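Crov588 (Cafeteriavirus, PDB 6NYR) is of unknown function but folds into a circular leucine-rich-repeat solenoid, built largely of FNIP repeats, whose curved surface may serve to bind other molecules. Local coordinates at residues N15-P20 with E40-E45; T62-K67 with G82-H87; N291-S296 with N313-S318; T254-G259 with N273-I278. One frame throughout, in Å; residues are numbered along the deposited sequence.

All four contacts join adjacent coils of the ring, at different levels of the coil. Contact 4 pairs the short parallel strands and is the most regular, with backbone hydrogen bonds, an aromatic stack on one face and aliphatic side chains on the other. Contacts 1 and 2 link the loops that follow the strands; they touch each other, so one asparagine ladder runs through both, although contact 1 is the more exposed and contact 2 adds waters and a buried lysine. Contact 3, close to contact 4 but on loops that lead toward the strands, relies on leucine, proline and a serine hydroxyl. Contacts 1 and 3 sit on opposite sides of the chain's centre, about 59 Å apart between centres.

Contact 1 of 4, residues N15-P20 with E40-E45; sequences NEFNDP and EKFNQE
The phenyl ring of Phe42 has the backbone N of Gln44 over the centre of one face and, at its edge and in its plane, the carbonyl O of Asp19, 3.9 Å from CE1. Phe17 carries the backbone N of Asp19 on one face, offset toward the rim, while Phe42 CD1 reaches the edge of the Phe17 ring, 4.0 Å from CD2. Both rings leave the chain with CG anti to the backbone N, so they lie side by side and point the same way into the protein, where Phe38 stacks on Phe42, and Phe13 and Tyr24 meet Phe17; a large flat apolar group suits this buried row.

Asn18 turns its amide across to the other coil. Its OD1 is gripped twice, by Asn43 N at 2.9 Å and by Gln44 NE2 at 3.1 Å. Both donors stand above the carbonyl plane, and Gln44 arrives by bending its chain at chi2 (-66°). At the other end the backbone bond from Lys41 N to Asn15 O, 3.4 Å long, is weak. Glu16 OE2 and Glu40 OE1 approach to 4.6 Å, a like-charge pair that the neighbouring Lys41 may ease.

Asparagine suits its place because its short amide reaches a backbone N-H of the next coil. Asn43 repeats the act, its OD1 accepting from Asn66 N, and such an asparagine ladder beside a row of buried side chains is characteristic of leucine-rich-repeat solenoids.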
# COMPACT_ATOMS: atom_id res chain seq x y z
N ASN A 15 -14.42 10.36 13.25
CA ASN A 15 -15.21 10.55 12.04
C ASN A 15 -16.69 10.65 12.35
O ASN A 15 -17.47 11.06 11.48
CB ASN A 15 -14.97 9.40 11.06
CG ASN A 15 -15.56 9.69 9.69
OD1 ASN A 15 -16.65 9.24 9.36
ND2 ASN A 15 -14.84 10.47 8.88
N GLU A 16 -17.08 10.32 13.58
CA GLU A 16 -18.46 10.43 14.04
C GLU A 16 -18.62 11.57 15.04
O GLU A 16 -19.72 11.76 15.58
CB GLU A 16 -18.90 9.11 14.68
CG GLU A 16 -18.71 7.90 13.79
CD GLU A 16 -19.69 7.87 12.63
OE1 GLU A 16 -20.90 8.10 12.86
OE2 GLU A 16 -19.25 7.62 11.48
N PHE A 17 -17.56 12.35 15.26
CA PHE A 17 -17.55 13.37 16.30
C PHE A 17 -18.37 14.57 15.84
O PHE A 17 -18.06 15.18 14.82
CB PHE A 17 -16.11 13.79 16.62
CG PHE A 17 -16.01 14.94 17.59
CD1 PHE A 17 -15.82 14.72 18.94
CD2 PHE A 17 -16.11 16.26 17.14
CE1 PHE A 17 -15.73 15.78 19.83
CE2 PHE A 17 -16.02 17.32 18.03
CZ PHE A 17 -15.83 17.08 19.37
N ASN A 18 -19.41 14.89 16.60
CA ASN A 18 -20.29 16.02 16.32
C ASN A 18 -20.74 16.57 17.67
O ASN A 18 -21.89 16.44 18.09
CB ASN A 18 -21.48 15.63 15.44
CG ASN A 18 -22.25 16.84 14.94
OD1 ASN A 18 -21.76 17.97 15.01
ND2 ASN A 18 -23.46 16.61 14.45
N ASP A 19 -19.81 17.20 18.38
CA ASP A 19 -20.09 17.82 19.67
C ASP A 19 -19.60 19.27 19.67
O ASP A 19 -18.57 19.58 19.07
CB ASP A 19 -19.39 17.05 20.80
CG ASP A 19 -20.14 15.80 21.21
OD1 ASP A 19 -21.38 15.78 21.08
OD2 ASP A 19 -19.48 14.85 21.68
N PRO A 20 -20.33 20.16 20.34
CA PRO A 20 -19.85 21.55 20.45
C PRO A 20 -18.46 21.62 21.05
O PRO A 20 -18.06 20.79 21.86
CB PRO A 20 -20.89 22.22 21.35
CG PRO A 20 -22.14 21.39 21.18
CD PRO A 20 -21.65 19.97 20.97
N GLU A 40 -16.58 13.42 9.00
CA GLU A 40 -17.83 13.45 8.25
C GLU A 40 -18.92 14.16 9.03
O GLU A 40 -19.60 15.05 8.50
CB GLU A 40 -18.27 12.02 7.91
CG GLU A 40 -19.34 11.93 6.84
CD GLU A 40 -19.76 10.50 6.54
OE1 GLU A 40 -19.53 9.61 7.39
OE2 GLU A 40 -20.33 10.25 5.45
N LYS A 41 -19.11 13.79 10.29
CA LYS A 41 -20.31 14.17 11.02
C LYS A 41 -20.23 15.53 11.70
O LYS A 41 -21.28 16.06 12.10
CB LYS A 41 -20.63 13.10 12.07
CG LYS A 41 -21.06 11.76 11.49
CD LYS A 41 -22.43 11.85 10.84
CE LYS A 41 -22.93 10.49 10.38
NZ LYS A 41 -24.32 10.55 9.84
N PHE A 42 -19.04 16.11 11.85
CA PHE A 42 -18.93 17.36 12.59
C PHE A 42 -19.69 18.47 11.88
O PHE A 42 -19.47 18.74 10.70
CB PHE A 42 -17.46 17.76 12.76
CG PHE A 42 -17.28 19.08 13.45
CD1 PHE A 42 -17.48 19.20 14.81
CD2 PHE A 42 -16.92 20.20 12.72
CE1 PHE A 42 -17.31 20.42 15.45
CE2 PHE A 42 -16.75 21.42 13.35
CZ PHE A 42 -16.95 21.53 14.72
N ASN A 43 -20.59 19.13 12.62
CA ASN A 43 -21.38 20.24 12.10
C ASN A 43 -21.75 21.15 13.28
O ASN A 43 -22.89 21.21 13.73
CB ASN A 43 -22.61 19.74 11.36
CG ASN A 43 -23.30 20.83 10.55
OD1 ASN A 43 -22.69 21.84 10.21
ND2 ASN A 43 -24.57 20.63 10.25
N GLN A 44 -20.76 21.89 13.78
CA GLN A 44 -20.95 22.80 14.90
C GLN A 44 -20.18 24.09 14.62
O GLN A 44 -19.23 24.10 13.83
CB GLN A 44 -20.48 22.18 16.22
CG GLN A 44 -21.18 20.88 16.60
CD GLN A 44 -22.65 21.06 16.90
OE1 GLN A 44 -23.09 22.14 17.30
NE2 GLN A 44 -23.43 19.99 16.71
N GLU A 45 -20.60 25.17 15.28
CA GLU A 45 -19.91 26.45 15.14
C GLU A 45 -18.43 26.29 15.46
O GLU A 45 -18.03 25.48 16.30
CB GLU A 45 -20.53 27.49 16.09
CG GLU A 45 -22.00 27.77 15.87
CD GLU A 45 -22.27 28.55 14.60
OE1 GLU A 45 -21.38 29.33 14.18
OE2 GLU A 45 -23.35 28.38 14.01

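Contact 2 of 4, residues T62-K67 with G82-H87; sequences TSEFNK and GIYKNH
Lys85 NZ is the best-held polar atom, with four partners: the carbonyl O of Asn86 at 2.5 Å, a weak bond to Lys67 O at 3.2 Å, a salt bridge to Glu91 and a cation-pi contact with Tyr81. The lysine is buried, and bends at chi2 (63°) and chi4 (101°) bring the ammonium back to the backbone oxygens. Its methylenes do the apolar work, CE lying 3.7 Å from CE2 of Phe65, whose ring points the same way. Lysine thus suits a place where a greasy stem meets a ring and the charged tip has several partners.

Asn66 crosses Lys85 at about a right angle and accepts from Asn86 N through OD1, at 3.2 Å and almost straight (176° at the hydrogen), from above the carbonyl plane. A water donates to Tyr84 O and, more weakly, accepts from Asn66 ND2. Another donates to both Ser63 O and Phe65 O, tying two carbonyls of one loop together. Ser63 OG accepts from Phe65 N at 3.0 Å in an ST turn, which shapes the backbone just before the phenylalanine. Tyr84 brings CD2 to within 3.6 Å of Glu64 CA.

The loop 62-67 follows strand 56-58, while the loop 82-87 runs from strand 78-80 into helix 89-93, which supplies Glu91.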
# COMPACT_ATOMS: atom_id res chain seq x y z
N THR A 62 -16.03 14.60 2.62
CA THR A 62 -17.43 14.24 2.81
C THR A 62 -18.06 14.95 4.01
O THR A 62 -19.18 14.60 4.41
CB THR A 62 -17.59 12.72 2.97
OG1 THR A 62 -16.90 12.28 4.15
CG2 THR A 62 -17.06 11.99 1.76
N SER A 63 -17.38 15.94 4.58
CA SER A 63 -17.85 16.59 5.80
C SER A 63 -19.25 17.17 5.63
O SER A 63 -19.60 17.72 4.58
CB SER A 63 -16.89 17.70 6.20
OG SER A 63 -17.59 18.78 6.81
N GLU A 64 -20.05 17.05 6.69
CA GLU A 64 -21.42 17.57 6.74
C GLU A 64 -21.49 18.99 7.29
O GLU A 64 -22.58 19.46 7.61
CB GLU A 64 -22.28 16.63 7.59
CG GLU A 64 -22.32 15.20 7.07
CD GLU A 64 -23.32 14.32 7.81
OE1 GLU A 64 -24.05 14.85 8.68
OE2 GLU A 64 -23.39 13.11 7.51
N PHE A 65 -20.35 19.67 7.40
CA PHE A 65 -20.30 21.02 7.96
C PHE A 65 -20.88 22.04 6.98
O PHE A 65 -20.46 22.12 5.83
CB PHE A 65 -18.84 21.36 8.29
CG PHE A 65 -18.62 22.75 8.80
CD1 PHE A 65 -18.88 23.06 10.12
CD2 PHE A 65 -18.13 23.74 7.96
CE1 PHE A 65 -18.67 24.34 10.59
CE2 PHE A 65 -17.92 25.02 8.43
CZ PHE A 65 -18.19 25.32 9.75
N ASN A 66 -21.86 22.83 7.47
CA ASN A 66 -22.31 24.02 6.75
C ASN A 66 -22.80 25.05 7.78
O ASN A 66 -23.99 25.29 7.96
CB ASN A 66 -23.41 23.73 5.73
CG ASN A 66 -23.68 24.93 4.81
OD1 ASN A 66 -22.89 25.87 4.76
ND2 ASN A 66 -24.79 24.88 4.08
N LYS A 67 -21.85 25.66 8.48
CA LYS A 67 -22.12 26.77 9.38
C LYS A 67 -21.52 28.05 8.81
O LYS A 67 -20.48 28.02 8.15
CB LYS A 67 -21.55 26.52 10.78
CG LYS A 67 -22.09 25.29 11.48
CD LYS A 67 -23.60 25.35 11.63
CE LYS A 67 -24.11 24.21 12.50
NZ LYS A 67 -25.60 24.12 12.48
N GLY A 82 -15.47 21.14 2.77
CA GLY A 82 -15.96 19.89 2.27
C GLY A 82 -17.18 20.03 1.38
O GLY A 82 -17.46 21.10 0.82
N ILE A 83 -17.94 18.94 1.28
CA ILE A 83 -18.92 18.79 0.21
C ILE A 83 -20.18 19.61 0.45
O ILE A 83 -20.84 20.04 -0.51
CB ILE A 83 -19.26 17.30 0.03
CG1 ILE A 83 -20.09 17.07 -1.23
CG2 ILE A 83 -20.03 16.78 1.25
CD1 ILE A 83 -19.29 17.18 -2.51
N TYR A 84 -20.56 19.83 1.71
CA TYR A 84 -21.82 20.47 2.02
C TYR A 84 -21.67 21.95 2.37
O TYR A 84 -22.68 22.61 2.64
CB TYR A 84 -22.50 19.73 3.19
CG TYR A 84 -23.20 18.45 2.80
CD1 TYR A 84 -24.12 18.42 1.75
CD2 TYR A 84 -22.97 17.27 3.50
CE1 TYR A 84 -24.77 17.25 1.40
CE2 TYR A 84 -23.62 16.09 3.15
CZ TYR A 84 -24.52 16.09 2.11
OH TYR A 84 -25.16 14.92 1.77
N LYS A 85 -20.46 22.49 2.36
CA LYS A 85 -20.22 23.86 2.79
C LYS A 85 -20.49 24.85 1.67
O LYS A 85 -20.00 24.69 0.55
CB LYS A 85 -18.79 24.02 3.29
CG LYS A 85 -18.42 25.42 3.76
CD LYS A 85 -19.25 25.86 4.95
CE LYS A 85 -18.75 27.17 5.53
NZ LYS A 85 -19.55 28.36 5.11
N ASN A 86 -21.28 25.88 1.97
CA ASN A 86 -21.53 27.01 1.09
C ASN A 86 -20.79 28.23 1.60
O ASN A 86 -20.25 28.24 2.71
CB ASN A 86 -23.04 27.29 1.00
CG ASN A 86 -23.42 28.04 -0.27
OD1 ASN A 86 -22.57 28.62 -0.94
ND2 ASN A 86 -24.71 28.02 -0.59
N HIS A 87 -20.76 29.28 0.78
CA HIS A 87 -20.20 30.55 1.20
C HIS A 87 -21.05 31.69 0.65
O HIS A 87 -21.59 31.62 -0.46
CB HIS A 87 -18.75 30.76 0.72
CG HIS A 87 -17.79 29.73 1.22
ND1 HIS A 87 -17.35 29.69 2.53
CD2 HIS A 87 -17.17 28.71 0.58
CE1 HIS A 87 -16.52 28.68 2.68
NE2 HIS A 87 -16.39 28.07 1.51
O HOH W 1 -18.84 20.38 4.58
O HOH W 2 -16.67 21.87 5.55
O HOH W 3 -25.36 22.68 2.73

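Contact 3 of 4, residues N291-S296 with N313-S318; sequences NVLPNS and NVLPNS
Apolar packing centres on Leu293, whose CD1 reaches across to the next coil. This one methyl lies 3.9 Å from Leu315 CD2 and the same distance from Pro316 CD, and the Leu293 and Pro316 side chains cross at about a right angle. It also rests 3.4 Å from the carbonyl O of Val314. With CG anti to the carbonyl carbon (chi1 -66°), CD1 is the branch set against all three neighbours, and an apolar methyl suits a place lined mostly by carbon.

Packing of carbon on oxygen comes next. Pro316 faces the other segment and sets CG 3.2 Å from Pro294 O. The prolines suit these turns because the ring restricts phi and brings no N-H that would need an acceptor.

The polar part is carried by Ser318. Its OG takes the crowded position between the backbone N and the carbonyl carbon (chi1 48°), pointing at the preceding coil. There Leu297 O is its hydrogen-bond partner, with Asn295 O, 2.8 Å from OG, also within reach of that one proton. Ser296 OG, with a different first torsion, bonds to Asn273 O one coil earlier.

Between the two segments there is no bond from backbone donor to backbone acceptor. The chemistry therefore implies that these nearly parallel loops, 11° apart, are held by shape and by a small hydroxyl, which answers backbone carbonyls where the strand ladder does not reach.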
# COMPACT_ATOMS: atom_id res chain seq x y z
N ASN A 291 15.57 2.65 -36.28
CA ASN A 291 16.13 3.81 -35.60
C ASN A 291 15.03 4.76 -35.13
O ASN A 291 15.10 5.97 -35.34
CB ASN A 291 17.12 4.54 -36.52
CG ASN A 291 18.36 3.70 -36.81
OD1 ASN A 291 18.48 3.08 -37.87
ND2 ASN A 291 19.29 3.68 -35.86
N VAL A 292 14.03 4.19 -34.46
CA VAL A 292 12.86 4.94 -34.01
C VAL A 292 12.95 5.27 -32.53
O VAL A 292 12.66 6.39 -32.12
CB VAL A 292 11.58 4.14 -34.34
CG1 VAL A 292 10.34 4.91 -33.90
CG2 VAL A 292 11.52 3.80 -35.82
N LEU A 293 13.32 4.29 -31.71
CA LEU A 293 13.36 4.50 -30.27
C LEU A 293 14.56 5.37 -29.90
O LEU A 293 15.64 5.22 -30.48
CB LEU A 293 13.45 3.15 -29.55
CG LEU A 293 12.23 2.23 -29.67
CD1 LEU A 293 12.50 0.91 -28.98
CD2 LEU A 293 11.01 2.92 -29.10
N PRO A 294 14.40 6.27 -28.93
CA PRO A 294 15.52 7.13 -28.55
C PRO A 294 16.66 6.32 -27.96
O PRO A 294 16.48 5.21 -27.45
CB PRO A 294 14.91 8.09 -27.51
CG PRO A 294 13.60 7.51 -27.12
CD PRO A 294 13.16 6.54 -28.17
N ASN A 295 17.86 6.90 -28.03
CA ASN A 295 19.07 6.22 -27.58
C ASN A 295 19.33 6.41 -26.09
O ASN A 295 20.25 5.78 -25.56
CB ASN A 295 20.27 6.73 -28.39
CG ASN A 295 20.41 8.24 -28.35
OD1 ASN A 295 19.94 8.90 -27.42
ND2 ASN A 295 21.04 8.80 -29.37
N SER A 296 18.54 7.24 -25.41
CA SER A 296 18.63 7.37 -23.96
C SER A 296 17.66 6.46 -23.22
O SER A 296 17.76 6.34 -21.99
CB SER A 296 18.35 8.82 -23.55
OG SER A 296 19.21 9.72 -24.22
N ASN A 313 18.47 -4.45 -33.63
CA ASN A 313 18.80 -3.03 -33.66
C ASN A 313 17.54 -2.18 -33.64
O ASN A 313 17.47 -1.11 -34.26
CB ASN A 313 19.67 -2.72 -34.87
CG ASN A 313 20.95 -3.55 -34.89
OD1 ASN A 313 21.68 -3.59 -33.90
ND2 ASN A 313 21.21 -4.22 -36.00
N VAL A 314 16.54 -2.65 -32.91
CA VAL A 314 15.33 -1.89 -32.63
C VAL A 314 15.34 -1.37 -31.20
O VAL A 314 15.08 -0.19 -30.95
CB VAL A 314 14.07 -2.74 -32.90
CG1 VAL A 314 12.83 -2.01 -32.41
CG2 VAL A 314 13.95 -3.08 -34.37
N LEU A 315 15.64 -2.24 -30.24
CA LEU A 315 15.79 -1.83 -28.85
C LEU A 315 17.15 -1.20 -28.64
O LEU A 315 18.17 -1.80 -29.01
CB LEU A 315 15.62 -3.03 -27.93
CG LEU A 315 14.25 -3.72 -28.00
CD1 LEU A 315 14.20 -4.93 -27.09
CD2 LEU A 315 13.15 -2.74 -27.64
N PRO A 316 17.22 0.01 -28.08
CA PRO A 316 18.52 0.66 -27.90
C PRO A 316 19.35 -0.00 -26.81
O PRO A 316 18.84 -0.74 -25.96
CB PRO A 316 18.16 2.10 -27.53
CG PRO A 316 16.78 2.02 -26.95
CD PRO A 316 16.10 0.80 -27.53
N ASN A 317 20.65 0.27 -26.85
CA ASN A 317 21.58 -0.32 -25.91
C ASN A 317 21.55 0.35 -24.54
O ASN A 317 22.26 -0.09 -23.64
CB ASN A 317 23.00 -0.26 -26.48
CG ASN A 317 23.20 -1.24 -27.62
OD1 ASN A 317 23.11 -2.46 -27.43
ND2 ASN A 317 23.46 -0.72 -28.81
N SER A 318 20.73 1.38 -24.37
CA SER A 318 20.52 1.99 -23.07
C SER A 318 19.42 1.32 -22.25
O SER A 318 19.37 1.52 -21.04
CB SER A 318 20.17 3.47 -23.25
OG SER A 318 19.15 3.63 -24.23

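Contact 4 of 4, residues T254-G259 with N273-I278; sequences TYLEFG and NSLTHI
Two neighbouring strands of the parallel ladder lining the inner side of the leucine-rich-repeat ring meet here, 255-257 with 277-279. Tyr255 pairs with His277 and Leu256 with Ile278. Leu256 N donates to His277 O at 2.9 Å, in the carbonyl plane.

Thr254 O, just before the strand, is the busiest acceptor. His277 N comes nearly along its C=O axis at 3.0 Å, and Thr276 N takes a lone pair in the carbonyl plane at 2.9 Å. Thr276 OG1 is also close, 3.0 Å from Thr254 O, placed there by its crowded first torsion (chi1 52°) between the backbone N and the carbonyl carbon. The same OG1 lies in the plane of the imidazole and shares a hydrogen bond with His277 ND1, either atom being a possible donor, which would fix the turn of the ring.

That ring forms an offset stack on Tyr255, with centroids 4.1 Å apart and planes at 7°. His277 CB adds a CH-pi contact over the tyrosine face; His277 stacks in turn on His299, and Tyr255 touches Tyr233. On the opposite face Leu256 CB packs at 3.7 Å against Leu275 CD2, in the interior row where branched aliphatic side chains fit.

Strand pairing and stacked flat rings thus support the same register, with the Thr276 hydroxyl close by. Since the imidazole nitrogen ND1 is tied to a hydroxyl and the ring lies against tyrosine, the histidine's ionisation may be tuned by both.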
# COMPACT_ATOMS: atom_id res chain seq x y z
N THR A 254 11.76 13.78 -21.18
CA THR A 254 12.29 12.59 -20.54
C THR A 254 11.24 11.52 -20.25
O THR A 254 11.58 10.34 -20.23
CB THR A 254 12.98 12.95 -19.22
OG1 THR A 254 12.04 13.59 -18.34
CG2 THR A 254 14.15 13.89 -19.47
N TYR A 255 9.99 11.91 -20.01
CA TYR A 255 8.90 10.97 -19.75
C TYR A 255 7.79 11.17 -20.77
O TYR A 255 7.30 12.30 -20.94
CB TYR A 255 8.33 11.15 -18.33
CG TYR A 255 9.20 10.61 -17.21
CD1 TYR A 255 10.49 11.09 -17.01
CD2 TYR A 255 8.72 9.64 -16.34
CE1 TYR A 255 11.28 10.60 -15.99
CE2 TYR A 255 9.51 9.15 -15.32
CZ TYR A 255 10.79 9.64 -15.14
OH TYR A 255 11.57 9.15 -14.12
N LEU A 256 7.38 10.09 -21.43
CA LEU A 256 6.30 10.13 -22.41
C LEU A 256 5.33 8.99 -22.12
O LEU A 256 5.73 7.82 -22.09
CB LEU A 256 6.84 10.00 -23.84
CG LEU A 256 5.81 9.88 -24.97
CD1 LEU A 256 5.07 11.21 -25.16
CD2 LEU A 256 6.44 9.43 -26.28
N GLU A 257 4.06 9.33 -21.89
CA GLU A 257 3.04 8.32 -21.65
C GLU A 257 1.86 8.55 -22.58
O GLU A 257 1.30 9.65 -22.63
CB GLU A 257 2.55 8.35 -20.19
CG GLU A 257 1.40 7.39 -19.91
CD GLU A 257 1.13 7.21 -18.43
OE1 GLU A 257 1.84 7.84 -17.61
OE2 GLU A 257 0.23 6.42 -18.08
N PHE A 258 1.49 7.51 -23.32
CA PHE A 258 0.29 7.54 -24.14
C PHE A 258 -0.88 6.94 -23.35
O PHE A 258 -0.70 6.15 -22.43
CB PHE A 258 0.48 6.75 -25.43
CG PHE A 258 1.48 7.36 -26.36
CD1 PHE A 258 1.16 8.45 -27.15
CD2 PHE A 258 2.75 6.82 -26.46
CE1 PHE A 258 2.09 9.00 -28.00
CE2 PHE A 258 3.69 7.37 -27.32
CZ PHE A 258 3.35 8.46 -28.09
N GLY A 259 -2.09 7.32 -23.76
CA GLY A 259 -3.30 6.80 -23.17
C GLY A 259 -3.85 5.62 -23.96
O GLY A 259 -3.22 5.09 -24.87
N ASN A 273 15.76 11.99 -28.59
CA ASN A 273 16.75 11.12 -27.98
C ASN A 273 16.88 11.32 -26.48
O ASN A 273 17.53 10.50 -25.81
CB ASN A 273 18.11 11.35 -28.65
CG ASN A 273 18.22 10.67 -30.00
OD1 ASN A 273 17.71 9.56 -30.18
ND2 ASN A 273 18.87 11.33 -30.95
N SER A 274 16.28 12.38 -25.93
CA SER A 274 16.35 12.63 -24.49
C SER A 274 15.44 11.71 -23.68
O SER A 274 15.64 11.60 -22.46
CB SER A 274 15.96 14.09 -24.21
OG SER A 274 14.80 14.45 -24.95
N LEU A 275 14.47 11.06 -24.31
CA LEU A 275 13.49 10.28 -23.56
C LEU A 275 14.15 9.12 -22.83
O LEU A 275 14.89 8.34 -23.42
CB LEU A 275 12.40 9.76 -24.50
CG LEU A 275 11.28 10.72 -24.88
CD1 LEU A 275 10.44 10.12 -26.02
CD2 LEU A 275 10.39 11.04 -23.69
N THR A 276 13.85 9.01 -21.54
CA THR A 276 14.28 7.87 -20.74
C THR A 276 13.15 6.89 -20.44
O THR A 276 13.40 5.69 -20.33
CB THR A 276 14.89 8.35 -19.41
OG1 THR A 276 13.98 9.25 -18.77
CG2 THR A 276 16.22 9.04 -19.66
N HIS A 277 11.92 7.38 -20.31
CA HIS A 277 10.77 6.55 -19.98
C HIS A 277 9.69 6.69 -21.04
O HIS A 277 9.25 7.81 -21.35
CB HIS A 277 10.18 6.93 -18.61
CG HIS A 277 11.09 6.65 -17.46
ND1 HIS A 277 12.33 7.25 -17.33
CD2 HIS A 277 10.96 5.83 -16.39
CE1 HIS A 277 12.91 6.81 -16.22
NE2 HIS A 277 12.10 5.95 -15.64
N ILE A 278 9.26 5.56 -21.61
CA ILE A 278 8.14 5.51 -22.54
C ILE A 278 7.14 4.49 -22.03
O ILE A 278 7.50 3.34 -21.75
CB ILE A 278 8.59 5.16 -23.97
CG1 ILE A 278 9.43 6.30 -24.55
CG2 ILE A 278 7.38 4.88 -24.86
CD1 ILE A 278 10.04 5.99 -25.89